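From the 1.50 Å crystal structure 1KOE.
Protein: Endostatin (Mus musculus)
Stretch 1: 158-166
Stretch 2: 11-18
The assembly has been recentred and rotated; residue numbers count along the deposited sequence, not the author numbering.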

# COMPACT_ATOMS: atom_id res chain seq x y z
N SER A 158 -3.31 13.21 -9.65
CA SER A 158 -3.43 14.42 -8.85
C SER A 158 -3.60 14.02 -7.38
O SER A 158 -4.42 13.16 -7.05
CB SER A 158 -4.66 15.23 -9.27
OG SER A 158 -4.98 16.26 -8.35
N CYS A 159 -2.89 14.74 -6.52
CA CYS A 159 -2.92 14.50 -5.09
C CYS A 159 -4.26 14.77 -4.45
O CYS A 159 -4.50 14.39 -3.30
CB CYS A 159 -1.82 15.30 -4.41
SG CYS A 159 -0.18 14.77 -4.97
N HIS A 160 -5.14 15.45 -5.18
CA HIS A 160 -6.45 15.75 -4.65
C HIS A 160 -7.40 14.52 -4.65
O HIS A 160 -8.49 14.55 -4.05
CB HIS A 160 -7.05 16.93 -5.40
CG HIS A 160 -8.25 17.51 -4.72
ND1 HIS A 160 -9.54 17.20 -5.10
CD2 HIS A 160 -8.35 18.34 -3.66
CE1 HIS A 160 -10.38 17.82 -4.30
NE2 HIS A 160 -9.69 18.52 -3.42
N ASN A 161 -7.01 13.46 -5.35
CA ASN A 161 -7.81 12.23 -5.39
C ASN A 161 -7.76 11.51 -4.03
O ASN A 161 -6.73 11.52 -3.35
CB ASN A 161 -7.24 11.28 -6.45
CG ASN A 161 -7.64 11.67 -7.87
OD1 ASN A 161 -8.79 11.52 -8.25
ND2 ASN A 161 -6.68 12.14 -8.64
N SER A 162 -8.86 10.84 -3.69
CA SER A 162 -8.97 10.05 -2.45
C SER A 162 -8.88 8.60 -2.90
O SER A 162 -9.83 8.07 -3.48
CB SER A 162 -10.30 10.32 -1.72
OG SER A 162 -10.27 11.56 -1.04
N TYR A 163 -7.72 7.99 -2.66
CA TYR A 163 -7.41 6.63 -3.06
C TYR A 163 -7.19 5.69 -1.85
O TYR A 163 -7.11 6.13 -0.70
CB TYR A 163 -6.12 6.63 -3.90
CG TYR A 163 -6.24 7.17 -5.33
CD1 TYR A 163 -7.49 7.30 -5.95
CD2 TYR A 163 -5.10 7.49 -6.05
CE1 TYR A 163 -7.59 7.72 -7.29
CE2 TYR A 163 -5.19 7.92 -7.37
CZ TYR A 163 -6.43 8.03 -7.98
OH TYR A 163 -6.50 8.46 -9.28
N ILE A 164 -7.11 4.41 -2.16
CA ILE A 164 -6.86 3.37 -1.20
C ILE A 164 -5.41 3.49 -0.71
O ILE A 164 -4.50 3.81 -1.49
CB ILE A 164 -7.00 1.97 -1.87
CG1 ILE A 164 -8.42 1.80 -2.41
CG2 ILE A 164 -6.63 0.85 -0.88
CD1 ILE A 164 -8.54 0.70 -3.45
N VAL A 165 -5.21 3.26 0.58
CA VAL A 165 -3.88 3.26 1.14
C VAL A 165 -3.73 1.91 1.84
O VAL A 165 -4.64 1.51 2.60
CB VAL A 165 -3.67 4.41 2.16
CG1 VAL A 165 -2.30 4.27 2.81
CG2 VAL A 165 -3.80 5.77 1.44
N LEU A 166 -2.63 1.22 1.55
CA LEU A 166 -2.36 -0.08 2.15
C LEU A 166 -1.32 -0.01 3.29
O LEU A 166 -0.50 0.92 3.35
CB LEU A 166 -1.84 -1.06 1.08
CG LEU A 166 -2.75 -1.25 -0.14
CD1 LEU A 166 -2.07 -2.19 -1.13
CD2 LEU A 166 -4.11 -1.77 0.28
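Stretch 2, residues 11-18: TPLSGGMR

Segments far apart in sequence are often joined through their main chains, with side chains filling in where the backbones leave room. Endostatin gives a compact example: residues 11-18 lie along residues 158-166 of the same chain, and no two residues that touch are fewer than 144 positions apart; the two stretches bury 399 Å² between them. The chains run antiparallel, so that Pro 12 lies near Ile 164, Ser 14 near Ser 162 and Gly 15 near Cys 159, with CA-CA distances of 4.6, 4.1 and 4.6 Å.

Backbone hydrogen bonds set this register. Leu 13 and Tyr 163, both in extended conformation, form a single antiparallel bridge: Leu 13 N donates to Tyr 163 O at 2.8 Å, and Tyr 163 N returns a bond to Leu 13 O at 2.9 Å. Beyond it the partner segment bends through a type I turn from Ser 158 to Asn 161, closed by Asn 161 N to Ser 158 O at 3.1 Å and supported by the side-chain bond from Asn 161 ND2 to Ser 158 O at 2.9 Å. The carbonyl of Cys 159, within this turn, accepts a third and nearly straight bond from Gly 15 N, 2.9 Å from Cys 159 O. Here residues 11-18 also leave the extended form, Gly 15 having phi/psi of -70/-17°.

Weaker CA-H...O contacts occupy the interval between these bonds. Ser 14 CA approaches Asn 161 O to 3.0 Å, and Ser 162 CA lies 3.4 Å from Leu 13 O. They bring polarized CA-H groups to carbonyl oxygens where the chains run close together.

A water extends the pairing at the other end, donating to Thr 11 O at 2.7 Å and accepting from Val 165 N at 3.1 Å. It thus links main-chain groups that do not bond to each other directly.

Side-chain packing is concentrated around Val 165, whose CA-to-CB bond points toward the other stretch. Its CG2 lies 3.9 Å from Leu 13 CB and 3.7 Å from Met 17 CE; the extended Met 17 side chain (m, t, t) carries that methyl back to the valine. Pro 12 also points toward its partner, placing its CB 3.9 Å from Ser 162 O.

Close packing also depends on what is absent. At Gly 15 an ideal CB would lie 3.0 Å from Cys 159 CB, a clash; without a side chain, the backbone can come close enough for its amide to reach the turn.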

# COMPACT_ATOMS: atom_id res chain seq x y z
N THR A 11 -10.56 3.85 5.27
CA THR A 11 -11.12 4.91 4.43
C THR A 11 -10.07 5.30 3.42
O THR A 11 -8.88 5.05 3.62
CB THR A 11 -11.45 6.22 5.20
OG1 THR A 11 -10.22 6.87 5.57
CG2 THR A 11 -12.28 5.95 6.45
N PRO A 12 -10.51 5.83 2.25
CA PRO A 12 -9.52 6.25 1.26
C PRO A 12 -8.92 7.53 1.84
O PRO A 12 -9.48 8.13 2.77
CB PRO A 12 -10.38 6.55 0.03
CG PRO A 12 -11.70 6.94 0.60
CD PRO A 12 -11.87 5.93 1.72
N LEU A 13 -7.77 7.94 1.30
CA LEU A 13 -7.10 9.15 1.74
C LEU A 13 -6.60 9.90 0.54
O LEU A 13 -6.28 9.31 -0.49
CB LEU A 13 -5.89 8.80 2.62
CG LEU A 13 -6.12 8.19 4.02
CD1 LEU A 13 -4.76 8.00 4.69
CD2 LEU A 13 -6.98 9.10 4.86
N SER A 14 -6.57 11.22 0.64
CA SER A 14 -6.01 12.04 -0.44
C SER A 14 -4.49 12.03 -0.19
O SER A 14 -4.02 11.40 0.75
CB SER A 14 -6.54 13.48 -0.33
OG SER A 14 -6.00 14.14 0.80
N GLY A 15 -3.74 12.77 -1.00
CA GLY A 15 -2.31 12.83 -0.82
C GLY A 15 -1.88 13.58 0.44
O GLY A 15 -0.72 13.48 0.84
N GLY A 16 -2.79 14.36 1.03
CA GLY A 16 -2.47 15.10 2.25
C GLY A 16 -2.78 14.21 3.44
O GLY A 16 -3.88 14.26 3.99
N MET A 17 -1.79 13.39 3.83
CA MET A 17 -1.95 12.42 4.92
C MET A 17 -1.23 12.79 6.20
O MET A 17 -1.12 11.96 7.10
CB MET A 17 -1.38 11.07 4.48
CG MET A 17 -1.95 10.53 3.19
SD MET A 17 -1.14 8.99 2.78
CE MET A 17 -1.66 8.74 1.06
N ARG A 18 -0.76 14.04 6.26
CA ARG A 18 0.03 14.54 7.40
C ARG A 18 1.39 13.86 7.36
O ARG A 18 2.00 13.57 8.40
CB ARG A 18 -0.67 14.31 8.74
CG ARG A 18 -1.98 15.08 8.88
CD ARG A 18 -2.43 15.20 10.35
NE ARG A 18 -3.09 13.99 10.82
O HOH W 1 -7.89 2.92 2.19